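Local coordinates for protein HpcE (Thermus thermophilus, PDB 1WZO) that probably catalyses the double-bond isomerisation of 2-hydroxyhepta-2,4-diene-1,7-dioate, as a member of the fumarylacetoacetate hydrolase family, at the interface of chains A and B and the interface of chains A and C. Residues are numbered along the deposited sequence; one frame, centred on the assembly and turned at random. Chains: chain A/B/C, HpcE.

Contact 1: the interface of chains A and B. Residues chain A 143-144, 147-148; chain B 198, 201-202.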
ATOM      1  N   ILE A 143     -11.952   5.102 -22.555  1.00 22.05           N
ATOM      2  CA  ILE A 143     -10.690   5.144 -21.830  1.00 18.73           C
ATOM      3  C   ILE A 143      -9.642   6.073 -22.430  1.00 16.35           C
ATOM      4  O   ILE A 143      -9.005   6.837 -21.704  1.00 15.91           O
ATOM      5  CB  ILE A 143     -10.115   3.725 -21.637  1.00 18.10           C
ATOM      6  CG1 ILE A 143     -11.077   2.910 -20.761  1.00 20.22           C
ATOM      7  CG2 ILE A 143      -8.756   3.806 -20.965  1.00 16.78           C
ATOM      8  CD1 ILE A 143     -10.690   1.438 -20.563  1.00 20.88           C
ATOM      9  N   ARG A 144      -9.463   6.035 -23.745  1.00 14.91           N
ATOM     10  CA  ARG A 144      -8.481   6.915 -24.365  1.00 16.11           C
ATOM     11  C   ARG A 144      -8.927   8.373 -24.284  1.00 14.56           C
ATOM     12  O   ARG A 144      -8.105   9.287 -24.305  1.00 15.46           O
ATOM     13  CB  ARG A 144      -8.258   6.539 -25.832  1.00 17.71           C
ATOM     14  CG  ARG A 144      -7.134   7.336 -26.490  1.00 20.13           C
ATOM     15  CD  ARG A 144      -6.638   6.655 -27.769  1.00 24.61           C
ATOM     16  NE  ARG A 144      -7.600   6.751 -28.859  1.00 28.09           N
ATOM     17  CZ  ARG A 144      -7.595   7.713 -29.778  1.00 33.17           C
ATOM     18  NH1 ARG A 144      -6.669   8.666 -29.744  1.00 33.93           N
ATOM     19  NH2 ARG A 144      -8.523   7.726 -30.728  1.00 34.89           N
ATOM     20  N   GLY A 147      -9.340   8.511 -19.650  1.00 16.19           N
ATOM     21  CA  GLY A 147      -8.320   8.025 -18.734  1.00 14.62           C
ATOM     22  C   GLY A 147      -6.880   8.420 -18.994  1.00 15.99           C
ATOM     23  O   GLY A 147      -5.958   7.700 -18.599  1.00 17.46           O
ATOM     24  N   ARG A 148      -6.677   9.560 -19.645  1.00 15.40           N
ATOM     25  CA  ARG A 148      -5.335  10.040 -19.942  1.00 14.21           C
ATOM     26  C   ARG A 148      -4.665  10.544 -18.667  1.00 15.51           C
ATOM     27  O   ARG A 148      -5.342  10.909 -17.701  1.00 14.45           O
ATOM     28  CB  ARG A 148      -5.405  11.181 -20.964  1.00 17.43           C
ATOM     29  CG  ARG A 148      -6.355  10.913 -22.120  1.00 18.59           C
ATOM     30  CD  ARG A 148      -6.345  12.072 -23.100  1.00 17.64           C
ATOM     31  NE  ARG A 148      -5.068  12.168 -23.800  1.00 18.83           N
ATOM     32  CZ  ARG A 148      -4.710  11.383 -24.811  1.00 19.90           C
ATOM     33  NH1 ARG A 148      -5.535  10.438 -25.248  1.00 17.18           N
ATOM     34  NH2 ARG A 148      -3.529  11.547 -25.389  1.00 21.58           N
TER
ATOM     35  N   PHE B 198      -0.302   1.134 -27.747  1.00 17.34           N
ATOM     36  CA  PHE B 198      -1.541   1.899 -27.837  1.00 17.30           C
ATOM     37  C   PHE B 198      -1.921   2.506 -26.493  1.00 16.99           C
ATOM     38  O   PHE B 198      -2.254   3.690 -26.409  1.00 15.96           O
ATOM     39  CB  PHE B 198      -2.683   1.005 -28.326  1.00 17.65           C
ATOM     40  CG  PHE B 198      -4.006   1.716 -28.430  1.00 17.91           C
ATOM     41  CD1 PHE B 198      -4.256   2.604 -29.473  1.00 19.91           C
ATOM     42  CD2 PHE B 198      -4.989   1.527 -27.461  1.00 19.85           C
ATOM     43  CE1 PHE B 198      -5.467   3.303 -29.548  1.00 19.85           C
ATOM     44  CE2 PHE B 198      -6.204   2.219 -27.528  1.00 21.22           C
ATOM     45  CZ  PHE B 198      -6.438   3.109 -28.575  1.00 19.80           C
ATOM     46  N   GLU B 201       0.619   5.070 -24.757  1.00 15.29           N
ATOM     47  CA  GLU B 201       0.705   6.327 -25.482  1.00 17.56           C
ATOM     48  C   GLU B 201       0.012   7.453 -24.707  1.00 18.40           C
ATOM     49  O   GLU B 201       0.448   8.603 -24.762  1.00 18.41           O
ATOM     50  CB  GLU B 201       0.064   6.194 -26.872  1.00 19.49           C
ATOM     51  CG  GLU B 201       0.175   7.461 -27.734  1.00 21.98           C
ATOM     52  CD  GLU B 201      -1.003   8.420 -27.561  1.00 24.86           C
ATOM     53  OE1 GLU B 201      -0.821   9.633 -27.810  1.00 27.05           O
ATOM     54  OE2 GLU B 201      -2.112   7.968 -27.198  1.00 22.03           O
ATOM     55  N   PHE B 202      -1.046   7.116 -23.975  1.00 17.78           N
ATOM     56  CA  PHE B 202      -1.810   8.116 -23.222  1.00 17.41           C
ATOM     57  C   PHE B 202      -1.957   7.800 -21.731  1.00 17.86           C
ATOM     58  O   PHE B 202      -2.326   8.669 -20.940  1.00 16.53           O
ATOM     59  CB  PHE B 202      -3.206   8.277 -23.852  1.00 16.57           C
ATOM     60  CG  PHE B 202      -4.078   7.048 -23.734  1.00 16.54           C
ATOM     61  CD1 PHE B 202      -4.786   6.784 -22.562  1.00 17.58           C
ATOM     62  CD2 PHE B 202      -4.171   6.140 -24.786  1.00 16.83           C
ATOM     63  CE1 PHE B 202      -5.570   5.636 -22.441  1.00 16.15           C
ATOM     64  CE2 PHE B 202      -4.952   4.990 -24.679  1.00 15.03           C
ATOM     65  CZ  PHE B 202      -5.655   4.733 -23.504  1.00 16.94           C
TER
HETATM   66  O   HOH W   1      -4.346   9.345 -27.719  1.00 25.65           O
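The phenyl ring of B:Phe202 lies against A:Arg144 at the start of helix 143-146, in a two-fold subunit interface of this fumarylacetoacetate hydrolase-family protein. Backbone CA of A:Arg144 sits over one face of the ring, offset toward its rim, 3.8 Å from the centroid of B:Phe202. The side chain then runs on across the same ring, CG of A:Arg144 being 3.6 Å from CD2 of B:Phe202. With CG anti to the backbone N (chi1 -174°), it carries CD on to the tip of B:Phe198, whose CZ is 3.6 Å away. On the same side, but at the CB end of the side chain, A:Arg148 lays a face of its guanidinium on CB of B:Phe202, with CZ 3.6 Å from that carbon. An alanine in place of B:Phe202 would probably open a gap beneath A:Arg144 and leave its aliphatic chain free to shift. Within chain A, NH1 of A:Arg148 donates to the carbonyl O of A:Arg144 (3.0 Å, 155° at the hydrogen), nearly in the guanidinium plane, which fixes the rotation of that group. At the rim a water bridges the chains: it lies 3.2 Å from NH1 of A:Arg144, also meets NH1 of A:Arg148, and reaches carboxylate OE2 of B:Glu201 at 2.7 Å.

Contact 2: the interface of chains A and C. Residues chain A 7, 36, 38; chain C 7, 36, 38.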
ATOM      1  N   LEU A   7       2.845  18.907   0.645  1.00 26.25           N
ATOM      2  CA  LEU A   7       4.263  18.665   0.801  1.00 26.14           C
ATOM      3  C   LEU A   7       4.940  19.971   1.211  1.00 28.71           C
ATOM      4  O   LEU A   7       4.728  21.013   0.589  1.00 27.11           O
ATOM      5  CB  LEU A   7       4.848  18.163  -0.517  1.00 27.48           C
ATOM      6  CG  LEU A   7       6.331  17.788  -0.535  1.00 28.83           C
ATOM      7  CD1 LEU A   7       6.577  16.617   0.400  1.00 27.74           C
ATOM      8  CD2 LEU A   7       6.746  17.431  -1.958  1.00 26.84           C
ATOM      9  N   THR A  36       3.253  22.522  -1.451  1.00 28.70           N
ATOM     10  CA  THR A  36       2.846  21.904  -2.705  1.00 26.41           C
ATOM     11  C   THR A  36       1.646  21.021  -2.383  1.00 24.70           C
ATOM     12  O   THR A  36       1.767  20.041  -1.644  1.00 22.77           O
ATOM     13  CB  THR A  36       3.966  21.030  -3.294  1.00 27.57           C
ATOM     14  OG1 THR A  36       5.120  21.839  -3.550  1.00 26.33           O
ATOM     15  CG2 THR A  36       3.504  20.384  -4.596  1.00 26.91           C
ATOM     16  N   LEU A  38      -1.244  18.262  -2.590  1.00 20.48           N
ATOM     17  CA  LEU A  38      -1.270  16.875  -3.045  1.00 19.71           C
ATOM     18  C   LEU A  38      -2.724  16.448  -3.001  1.00 17.49           C
ATOM     19  O   LEU A  38      -3.593  17.235  -2.625  1.00 16.48           O
ATOM     20  CB  LEU A  38      -0.461  15.977  -2.103  1.00 18.74           C
ATOM     21  CG  LEU A  38       1.025  16.275  -1.879  1.00 18.78           C
ATOM     22  CD1 LEU A  38       1.532  15.393  -0.742  1.00 19.90           C
ATOM     23  CD2 LEU A  38       1.824  16.023  -3.154  1.00 19.90           C
TER
ATOM     24  N   LEU C   7       8.872  14.974  -7.947  1.00 20.67           N
ATOM     25  CA  LEU C   7       7.584  15.600  -8.197  1.00 21.56           C
ATOM     26  C   LEU C   7       7.767  16.830  -9.082  1.00 21.85           C
ATOM     27  O   LEU C   7       8.599  17.700  -8.801  1.00 20.93           O
ATOM     28  CB  LEU C   7       6.946  15.999  -6.861  1.00 21.69           C
ATOM     29  CG  LEU C   7       5.593  16.713  -6.860  1.00 24.45           C
ATOM     30  CD1 LEU C   7       4.527  15.779  -7.388  1.00 25.74           C
ATOM     31  CD2 LEU C   7       5.249  17.159  -5.440  1.00 26.54           C
ATOM     32  N   THR C  36      11.117  18.545  -7.416  1.00 23.41           N
ATOM     33  CA  THR C  36      11.145  18.373  -5.975  1.00 24.98           C
ATOM     34  C   THR C  36      11.513  16.915  -5.748  1.00 23.59           C
ATOM     35  O   THR C  36      10.742  16.011  -6.074  1.00 23.14           O
ATOM     36  CB  THR C  36       9.777  18.664  -5.330  1.00 24.57           C
ATOM     37  OG1 THR C  36       9.476  20.059  -5.462  1.00 26.79           O
ATOM     38  CG2 THR C  36       9.789  18.289  -3.853  1.00 24.99           C
ATOM     39  N   LEU C  38      12.159  13.311  -4.096  1.00 21.07           N
ATOM     40  CA  LEU C  38      11.375  12.449  -3.215  1.00 22.13           C
ATOM     41  C   LEU C  38      12.307  11.285  -2.894  1.00 20.71           C
ATOM     42  O   LEU C  38      13.429  11.236  -3.399  1.00 21.38           O
ATOM     43  CB  LEU C  38      10.141  11.897  -3.951  1.00 20.32           C
ATOM     44  CG  LEU C  38       9.098  12.852  -4.544  1.00 20.64           C
ATOM     45  CD1 LEU C  38       8.089  12.043  -5.346  1.00 21.57           C
ATOM     46  CD2 LEU C  38       8.393  13.625  -3.438  1.00 21.75           C
TER
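An apolar patch of the two-fold interface between chains A and C brings A:Leu7 and C:Leu7 tip to tip where the subunits face each other; it probably helps to hold the deposited tetramer together, although the structure alone does not show whether this pairing persists in solution. Each leucine belongs to strand 2-8 and its CG stands anti to the backbone N (chi1 -177° in A:Leu7), which sends the branched end straight at the partner chain. One branch, CD2, does the touching, and the CD2 methyls of A:Leu7 and C:Leu7 are 3.8 Å apart. Beside this pair stand the threonines of the short strand 36-37. In A:Thr36 and C:Thr36 alike OG1 lies beside the backbone N (chi1 -60° in A:Thr36), which puts the methyl CG2 anti to that N, and this methyl, not the hydroxyl, faces the opposing leucine. CG2 of C:Thr36 comes within 3.7 Å of CD2 of A:Leu7, and the twin contact is nearly the same. A:Leu38 and C:Leu38 flank the centre more loosely, with CD2 of A:Leu38 4.3 Å from CD2 of C:Leu7. CD2 of A:Leu7 is thus received among the tips of C:Leu7, C:Thr36 and C:Leu38, and CD2 of C:Leu7 likewise in chain A, held by van der Waals contact alone in this patch. The hydroxyls do not pair: OG1 of A:Thr36 and OG1 of C:Thr36 lie 5.1 Å apart.

Contact 3: the interface of chains A and B. Residues chain A 72, 74, 76, 143, 147; chain B 45, 47, 70, 72, 202-203.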
ATOM      1  N   TRP A  72     -14.783   3.997 -15.901  1.00 14.54           N
ATOM      2  CA  TRP A  72     -13.629   4.019 -15.017  1.00 13.87           C
ATOM      3  C   TRP A  72     -12.640   5.128 -15.300  1.00 13.43           C
ATOM      4  O   TRP A  72     -12.462   5.526 -16.448  1.00 11.45           O
ATOM      5  CB  TRP A  72     -12.930   2.654 -15.137  1.00 16.51           C
ATOM      6  CG  TRP A  72     -11.556   2.544 -14.547  1.00 16.27           C
ATOM      7  CD1 TRP A  72     -11.222   2.593 -13.226  1.00 14.78           C
ATOM      8  CD2 TRP A  72     -10.342   2.262 -15.260  1.00 14.50           C
ATOM      9  NE1 TRP A  72      -9.875   2.350 -13.070  1.00 15.41           N
ATOM     10  CE2 TRP A  72      -9.313   2.143 -14.302  1.00 14.91           C
ATOM     11  CE3 TRP A  72     -10.030   2.094 -16.616  1.00 17.28           C
ATOM     12  CZ2 TRP A  72      -7.991   1.861 -14.654  1.00 17.03           C
ATOM     13  CZ3 TRP A  72      -8.710   1.810 -16.970  1.00 19.38           C
ATOM     14  CH2 TRP A  72      -7.709   1.697 -15.990  1.00 19.42           C
ATOM     15  N   PRO A  74      -8.662   5.801 -14.376  1.00 14.92           N
ATOM     16  CA  PRO A  74      -7.482   5.186 -13.760  1.00 16.12           C
ATOM     17  C   PRO A  74      -6.822   6.092 -12.742  1.00 14.03           C
ATOM     18  O   PRO A  74      -6.911   7.310 -12.838  1.00 14.95           O
ATOM     19  CB  PRO A  74      -6.577   4.902 -14.958  1.00 16.24           C
ATOM     20  CG  PRO A  74      -6.933   5.977 -15.911  1.00 19.69           C
ATOM     21  CD  PRO A  74      -8.440   6.038 -15.812  1.00 16.82           C
ATOM     22  N   THR A  76      -3.899   6.750 -12.556  1.00 14.12           N
ATOM     23  CA  THR A  76      -2.862   7.534 -13.228  1.00 15.34           C
ATOM     24  C   THR A  76      -3.381   8.847 -13.827  1.00 14.51           C
ATOM     25  O   THR A  76      -2.596   9.670 -14.297  1.00 13.96           O
ATOM     26  CB  THR A  76      -2.133   6.722 -14.333  1.00 16.27           C
ATOM     27  OG1 THR A  76      -3.066   5.878 -15.016  1.00 15.68           O
ATOM     28  CG2 THR A  76      -1.026   5.876 -13.723  1.00 17.59           C
ATOM     29  N   ILE A 143     -11.952   5.102 -22.555  1.00 22.05           N
ATOM     30  CA  ILE A 143     -10.690   5.144 -21.830  1.00 18.73           C
ATOM     31  C   ILE A 143      -9.642   6.073 -22.430  1.00 16.35           C
ATOM     32  O   ILE A 143      -9.005   6.837 -21.704  1.00 15.91           O
ATOM     33  CB  ILE A 143     -10.115   3.725 -21.637  1.00 18.10           C
ATOM     34  CG1 ILE A 143     -11.077   2.910 -20.761  1.00 20.22           C
ATOM     35  CG2 ILE A 143      -8.756   3.806 -20.965  1.00 16.78           C
ATOM     36  CD1 ILE A 143     -10.690   1.438 -20.563  1.00 20.88           C
ATOM     37  N   GLY A 147      -9.340   8.511 -19.650  1.00 16.19           N
ATOM     38  CA  GLY A 147      -8.320   8.025 -18.734  1.00 14.62           C
ATOM     39  C   GLY A 147      -6.880   8.420 -18.994  1.00 15.99           C
ATOM     40  O   GLY A 147      -5.958   7.700 -18.599  1.00 17.46           O
TER
ATOM     41  N   LYS B  45      -3.667  -1.635 -11.881  1.00 15.30           N
ATOM     42  CA  LYS B  45      -4.863  -1.537 -12.701  1.00 15.05           C
ATOM     43  C   LYS B  45      -4.856  -2.614 -13.778  1.00 15.04           C
ATOM     44  O   LYS B  45      -3.798  -3.011 -14.276  1.00 13.78           O
ATOM     45  CB  LYS B  45      -4.984  -0.149 -13.338  1.00 15.11           C
ATOM     46  CG  LYS B  45      -3.738   0.352 -14.054  1.00 14.55           C
ATOM     47  CD  LYS B  45      -4.000   1.740 -14.655  1.00 16.12           C
ATOM     48  CE  LYS B  45      -2.746   2.336 -15.310  1.00 12.39           C
ATOM     49  NZ  LYS B  45      -1.653   2.580 -14.321  1.00 12.28           N
ATOM     50  N   LEU B  47      -6.558  -3.756 -17.494  1.00 11.78           N
ATOM     51  CA  LEU B  47      -7.294  -3.390 -18.699  1.00 13.30           C
ATOM     52  C   LEU B  47      -7.431  -4.607 -19.596  1.00 15.94           C
ATOM     53  O   LEU B  47      -6.506  -5.408 -19.703  1.00 14.63           O
ATOM     54  CB  LEU B  47      -6.574  -2.299 -19.491  1.00 14.67           C
ATOM     55  CG  LEU B  47      -6.446  -0.911 -18.866  1.00 17.91           C
ATOM     56  CD1 LEU B  47      -5.229  -0.883 -17.957  1.00 20.37           C
ATOM     57  CD2 LEU B  47      -6.293   0.137 -19.965  1.00 19.57           C
ATOM     58  N   LEU B  70     -10.764  -1.121 -25.499  1.00 18.91           N
ATOM     59  CA  LEU B  70     -10.335  -1.312 -24.117  1.00 16.80           C
ATOM     60  C   LEU B  70     -11.433  -1.196 -23.066  1.00 17.15           C
ATOM     61  O   LEU B  70     -12.371  -0.406 -23.213  1.00 15.99           O
ATOM     62  CB  LEU B  70      -9.248  -0.289 -23.777  1.00 16.91           C
ATOM     63  CG  LEU B  70      -8.011  -0.131 -24.661  1.00 16.52           C
ATOM     64  CD1 LEU B  70      -7.240   1.100 -24.211  1.00 16.99           C
ATOM     65  CD2 LEU B  70      -7.137  -1.375 -24.562  1.00 16.57           C
ATOM     66  N   TRP B  72     -12.171  -1.991 -18.477  1.00 15.06           N
ATOM     67  CA  TRP B  72     -11.591  -2.179 -17.156  1.00 15.15           C
ATOM     68  C   TRP B  72     -12.159  -3.344 -16.357  1.00 14.94           C
ATOM     69  O   TRP B  72     -13.319  -3.706 -16.516  1.00 14.06           O
ATOM     70  CB  TRP B  72     -11.790  -0.870 -16.378  1.00 15.50           C
ATOM     71  CG  TRP B  72     -11.499  -0.908 -14.902  1.00 15.23           C
ATOM     72  CD1 TRP B  72     -10.275  -1.021 -14.306  1.00 15.74           C
ATOM     73  CD2 TRP B  72     -12.441  -0.705 -13.845  1.00 15.91           C
ATOM     74  NE1 TRP B  72     -10.396  -0.890 -12.945  1.00 13.82           N
ATOM     75  CE2 TRP B  72     -11.717  -0.696 -12.635  1.00 15.54           C
ATOM     76  CE3 TRP B  72     -13.832  -0.525 -13.804  1.00 16.25           C
ATOM     77  CZ2 TRP B  72     -12.333  -0.510 -11.393  1.00 17.93           C
ATOM     78  CZ3 TRP B  72     -14.445  -0.340 -12.570  1.00 18.06           C
ATOM     79  CH2 TRP B  72     -13.694  -0.334 -11.381  1.00 18.00           C
ATOM     80  N   PHE B 202      -1.046   7.116 -23.975  1.00 17.78           N
ATOM     81  CA  PHE B 202      -1.810   8.116 -23.222  1.00 17.41           C
ATOM     82  C   PHE B 202      -1.957   7.800 -21.731  1.00 17.86           C
ATOM     83  O   PHE B 202      -2.326   8.669 -20.940  1.00 16.53           O
ATOM     84  CB  PHE B 202      -3.206   8.277 -23.852  1.00 16.57           C
ATOM     85  CG  PHE B 202      -4.078   7.048 -23.734  1.00 16.54           C
ATOM     86  CD1 PHE B 202      -4.786   6.784 -22.562  1.00 17.58           C
ATOM     87  CD2 PHE B 202      -4.171   6.140 -24.786  1.00 16.83           C
ATOM     88  CE1 PHE B 202      -5.570   5.636 -22.441  1.00 16.15           C
ATOM     89  CE2 PHE B 202      -4.952   4.990 -24.679  1.00 15.03           C
ATOM     90  CZ  PHE B 202      -5.655   4.733 -23.504  1.00 16.94           C
ATOM     91  N   MET B 203      -1.658   6.563 -21.349  1.00 15.89           N
ATOM     92  CA  MET B 203      -1.795   6.131 -19.960  1.00 16.62           C
ATOM     93  C   MET B 203      -0.517   5.477 -19.449  1.00 16.86           C
ATOM     94  O   MET B 203      -0.040   4.513 -20.038  1.00 17.51           O
ATOM     95  CB  MET B 203      -2.945   5.124 -19.855  1.00 17.59           C
ATOM     96  CG  MET B 203      -3.210   4.588 -18.454  1.00 19.52           C
ATOM     97  SD  MET B 203      -4.396   3.225 -18.430  1.00 21.56           S
ATOM     98  CE  MET B 203      -5.809   3.971 -19.236  1.00 19.35           C
TER
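Hydroxyl OG1 of A:Thr76 is approached by two side chains of chain B, with CE of B:Lys45 at 3.6 Å and CG of B:Met203 at 3.7 Å; these are van der Waals contacts, the amine NZ of B:Lys45 being too far for a bond at 3.7 Å from OG1. The lysine reaches there along the edge of A:Trp72, where its CD lies in the indole plane, 3.9 Å from CH2 of A:Trp72. The indole itself stacks face to face on B:Trp72, the planes 3° apart and the five-membered rings of A:Trp72 and B:Trp72 directly superposed, their centroids separated by 3.3 Å. Each six-membered ring overlaps the partner's five-membered ring less centrally, and backbone N of A:Pro74 backs the opposite face of A:Trp72. The benzo end of A:Trp72 projects toward B:Leu47, whose CG is 4.0 Å from CZ3 of the indole. Farther along, B:Met203 is extended until its last torsion (chi3 -56°) turns methyl CE onto CG2 of A:Ile143, a tight 3.4 Å contact. CE also lies near CG of A:Pro74. The other branch of A:Ile143 ends in CD1, which packs 3.9 Å from CB of B:Leu70. Strand 69-73 of both subunits, through the paired tryptophans, thereby joins the two chains in an apolar seam that probably stabilises a dimer.

Contact 1 and contact 3 are adjoining parts of the same A-B interface, their C-alpha centres about 6 Å apart, and they share A:Ile143, A:Gly147 and B:Phe202. Helix 143-146 of chain A serves both, with A:Arg144 in contact 1 and A:Ile143 reaching into the apolar part of contact 3. The C-alpha centre of contact 2, which uses strands 2-8 and 36-37 and faces a different partner, lies about 25 Å from that of contact 1 and about 24 Å from that of contact 3. Chain A binds B and C through separate surfaces, letting two kinds of two-fold pairing build the deposited tetramer, of which A-B may be the basic dimer.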